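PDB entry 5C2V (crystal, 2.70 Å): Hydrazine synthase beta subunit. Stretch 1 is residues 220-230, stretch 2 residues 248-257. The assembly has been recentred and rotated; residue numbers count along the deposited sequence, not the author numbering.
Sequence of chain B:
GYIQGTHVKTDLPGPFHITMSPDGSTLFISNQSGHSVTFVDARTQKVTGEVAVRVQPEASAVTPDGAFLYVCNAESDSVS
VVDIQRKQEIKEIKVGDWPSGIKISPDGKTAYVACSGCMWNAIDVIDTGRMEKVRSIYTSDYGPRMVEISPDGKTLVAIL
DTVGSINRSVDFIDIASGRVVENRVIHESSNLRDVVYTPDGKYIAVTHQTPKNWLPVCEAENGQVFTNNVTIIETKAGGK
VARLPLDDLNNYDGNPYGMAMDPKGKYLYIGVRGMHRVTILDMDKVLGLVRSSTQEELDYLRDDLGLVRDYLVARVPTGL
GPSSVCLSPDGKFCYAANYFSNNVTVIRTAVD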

# COMPACT_ATOMS: atom_id res chain seq x y z
N ALA B 220 7.68 23.18 -24.80
CA ALA B 220 6.90 22.42 -25.78
C ALA B 220 6.21 21.19 -25.17
O ALA B 220 5.44 20.52 -25.85
CB ALA B 220 7.79 22.00 -26.93
N GLU B 221 6.48 20.91 -23.90
CA GLU B 221 6.03 19.66 -23.30
C GLU B 221 4.57 19.68 -22.86
O GLU B 221 4.02 20.74 -22.54
CB GLU B 221 6.92 19.29 -22.11
CG GLU B 221 8.30 18.77 -22.50
CD GLU B 221 9.32 19.88 -22.73
OE1 GLU B 221 8.90 21.04 -22.91
OE2 GLU B 221 10.53 19.58 -22.72
N ASN B 222 3.96 18.50 -22.84
CA ASN B 222 2.58 18.32 -22.41
C ASN B 222 1.61 19.22 -23.17
O ASN B 222 0.60 19.66 -22.61
CB ASN B 222 2.46 18.57 -20.91
CG ASN B 222 2.99 17.41 -20.08
OD1 ASN B 222 4.19 17.22 -19.97
ND2 ASN B 222 2.08 16.66 -19.48
N GLY B 223 1.92 19.50 -24.43
CA GLY B 223 1.08 20.33 -25.28
C GLY B 223 0.75 21.69 -24.69
O GLY B 223 -0.41 22.10 -24.68
N GLN B 224 1.77 22.38 -24.18
CA GLN B 224 1.58 23.67 -23.53
C GLN B 224 1.08 24.74 -24.51
O GLN B 224 0.35 25.65 -24.13
CB GLN B 224 2.87 24.15 -22.87
CG GLN B 224 2.72 25.50 -22.18
CD GLN B 224 4.01 26.30 -22.16
OE1 GLN B 224 5.10 25.74 -22.16
NE2 GLN B 224 3.87 27.62 -22.17
N VAL B 225 1.50 24.63 -25.76
CA VAL B 225 1.11 25.59 -26.78
C VAL B 225 -0.02 25.03 -27.63
O VAL B 225 -1.13 25.56 -27.63
CB VAL B 225 2.30 25.97 -27.68
CG1 VAL B 225 1.86 26.98 -28.74
CG2 VAL B 225 3.44 26.54 -26.85
N PHE B 226 0.26 23.95 -28.35
CA PHE B 226 -0.75 23.29 -29.16
C PHE B 226 -0.93 21.82 -28.79
O PHE B 226 0.04 21.11 -28.52
CB PHE B 226 -0.39 23.38 -30.65
CG PHE B 226 -0.86 24.64 -31.31
CD1 PHE B 226 -2.20 24.83 -31.60
CD2 PHE B 226 0.05 25.63 -31.64
CE1 PHE B 226 -2.62 25.99 -32.22
CE2 PHE B 226 -0.37 26.80 -32.26
CZ PHE B 226 -1.71 26.98 -32.54
N THR B 227 -2.19 21.38 -28.77
CA THR B 227 -2.49 19.95 -28.78
C THR B 227 -3.28 19.67 -30.04
O THR B 227 -3.88 20.58 -30.62
CB THR B 227 -3.30 19.50 -27.54
OG1 THR B 227 -4.59 20.12 -27.56
CG2 THR B 227 -2.57 19.87 -26.26
N ASN B 228 -3.27 18.43 -30.50
CA ASN B 228 -3.99 18.09 -31.72
C ASN B 228 -5.15 17.15 -31.44
O ASN B 228 -4.99 16.12 -30.79
CB ASN B 228 -3.03 17.48 -32.73
CG ASN B 228 -1.90 18.42 -33.09
OD1 ASN B 228 -2.00 19.20 -34.03
ND2 ASN B 228 -0.80 18.33 -32.34
N ASN B 229 -6.33 17.51 -31.94
CA ASN B 229 -7.55 16.84 -31.52
C ASN B 229 -8.52 16.50 -32.64
O ASN B 229 -8.55 17.15 -33.69
CB ASN B 229 -8.28 17.71 -30.49
CG ASN B 229 -7.39 18.09 -29.32
OD1 ASN B 229 -6.72 19.12 -29.34
ND2 ASN B 229 -7.38 17.25 -28.29
N VAL B 230 -9.31 15.46 -32.40
CA VAL B 230 -10.44 15.12 -33.25
C VAL B 230 -11.71 15.20 -32.41
O VAL B 230 -11.75 14.71 -31.28
CB VAL B 230 -10.29 13.71 -33.88
CG1 VAL B 230 -9.94 12.68 -32.81
CG2 VAL B 230 -11.56 13.31 -34.62
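Stretch 2 (248-257) DLNNYDGNPY

Two segments of one chain need not form a sheet to hold each other in register; a few side chains reaching across to the opposing backbone can suffice, and stretches 220-230 and 248-257 of the hydrazine synthase beta subunit illustrate the point. Stretch 1 begins as a turn and enters a strand at Phe226. Stretch 2 is irregular until Pro256, where a strand begins. The two run in the same general sense: the CA of Asn222 lies 6.1 Å from the CA of Leu249, and the CA of Asn228 lies 6.2 Å from the CA of Asp253. The contact is modest, burying 370 Å² in total, and Asn228 and Tyr252 account for much of it.

Tyr252, extended in backbone and with an m rotamer at chi1, points its CA-to-CB bond toward stretch 1 and carries its hydroxyl to the turn. There Gly223 N donates a weak hydrogen bond to Tyr252 OH, 2.8 Å away but poorly aligned. Both Asn222 and Gly223 have positive phi, a conformation that favours glycine at the second position. An ideal CB on Gly223 would also fall 2.5 Å from Thr227 CG2, so the tight turn has no room for one. Beside the hydroxyl, a water bridges the stretches, accepting from Asn222 N at 2.9 Å and donating to Leu249 O at 3.1 Å, while Leu249 CD1 packs 3.5 Å from Asn222 ND2.

Asn228 works in the reverse direction. Also m at chi1, it points toward stretch 2, where its OD1 accepts a hydrogen bond from Asn255 N at 3.1 Å. Pro256, which has no amide hydrogen to offer, follows immediately and contributes packing instead, its CD 3.5 Å from Asn228 OD1. Each stretch thus sends a polar side chain to the other's backbone.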

# COMPACT_ATOMS: atom_id res chain seq x y z
N ASP B 248 0.06 11.40 -28.06
CA ASP B 248 0.69 10.75 -26.92
C ASP B 248 1.33 11.83 -26.06
O ASP B 248 1.27 13.01 -26.41
CB ASP B 248 1.73 9.72 -27.36
CG ASP B 248 1.14 8.58 -28.16
OD1 ASP B 248 -0.07 8.32 -28.02
OD2 ASP B 248 1.88 7.93 -28.92
N LEU B 249 1.95 11.44 -24.95
CA LEU B 249 2.63 12.41 -24.11
C LEU B 249 3.83 13.00 -24.85
O LEU B 249 3.96 14.21 -24.97
CB LEU B 249 3.09 11.78 -22.80
CG LEU B 249 3.84 12.71 -21.84
CD1 LEU B 249 2.94 13.81 -21.33
CD2 LEU B 249 4.46 11.93 -20.69
N ASN B 250 4.71 12.12 -25.32
CA ASN B 250 5.89 12.53 -26.07
C ASN B 250 5.74 12.43 -27.60
O ASN B 250 6.69 12.72 -28.33
CB ASN B 250 7.10 11.72 -25.60
CG ASN B 250 7.39 11.91 -24.13
OD1 ASN B 250 8.05 12.87 -23.73
ND2 ASN B 250 6.89 11.00 -23.30
N ASN B 251 4.57 12.03 -28.07
CA ASN B 251 4.33 11.91 -29.51
C ASN B 251 3.03 12.58 -29.94
O ASN B 251 1.95 12.20 -29.49
CB ASN B 251 4.32 10.44 -29.94
CG ASN B 251 4.64 10.25 -31.41
OD1 ASN B 251 4.36 11.12 -32.24
ND2 ASN B 251 5.22 9.10 -31.75
N TYR B 252 3.13 13.58 -30.81
CA TYR B 252 1.98 14.38 -31.20
C TYR B 252 1.71 14.23 -32.70
O TYR B 252 2.62 13.96 -33.47
CB TYR B 252 2.22 15.86 -30.86
CG TYR B 252 2.35 16.14 -29.38
CD1 TYR B 252 3.48 15.75 -28.68
CD2 TYR B 252 1.34 16.80 -28.69
CE1 TYR B 252 3.60 16.00 -27.33
CE2 TYR B 252 1.46 17.06 -27.33
CZ TYR B 252 2.59 16.65 -26.66
OH TYR B 252 2.71 16.91 -25.31
N ASP B 253 0.45 14.41 -33.11
CA ASP B 253 0.16 14.40 -34.54
C ASP B 253 0.02 15.84 -35.01
O ASP B 253 -1.02 16.45 -34.81
CB ASP B 253 -1.13 13.63 -34.83
CG ASP B 253 -0.97 12.13 -34.67
OD1 ASP B 253 0.11 11.61 -34.99
OD2 ASP B 253 -1.94 11.48 -34.24
N GLY B 254 1.02 16.34 -35.72
CA GLY B 254 1.02 17.73 -36.13
C GLY B 254 0.01 18.04 -37.21
O GLY B 254 0.03 17.42 -38.26
N ASN B 255 -0.86 19.02 -36.95
CA ASN B 255 -1.78 19.52 -37.97
C ASN B 255 -2.58 18.42 -38.68
O ASN B 255 -2.28 18.10 -39.83
CB ASN B 255 -1.02 20.34 -39.00
CG ASN B 255 -0.20 21.45 -38.37
OD1 ASN B 255 1.03 21.47 -38.50
ND2 ASN B 255 -0.86 22.38 -37.70
N PRO B 256 -3.55 17.81 -37.99
CA PRO B 256 -4.40 16.81 -38.67
C PRO B 256 -5.26 17.47 -39.74
O PRO B 256 -5.84 18.53 -39.48
CB PRO B 256 -5.25 16.25 -37.53
CG PRO B 256 -5.34 17.38 -36.55
CD PRO B 256 -4.00 18.07 -36.61
N TYR B 257 -5.35 16.88 -40.93
CA TYR B 257 -6.06 17.54 -42.03
C TYR B 257 -7.22 16.75 -42.61
O TYR B 257 -8.39 17.05 -42.33
CB TYR B 257 -5.09 17.84 -43.17
CG TYR B 257 -4.44 19.20 -43.11
CD1 TYR B 257 -3.70 19.59 -42.01
CD2 TYR B 257 -4.56 20.09 -44.17
CE1 TYR B 257 -3.10 20.83 -41.95
CE2 TYR B 257 -3.96 21.34 -44.13
CZ TYR B 257 -3.23 21.70 -43.01
OH TYR B 257 -2.63 22.94 -42.95
O HOH W 1 5.72 16.26 -23.52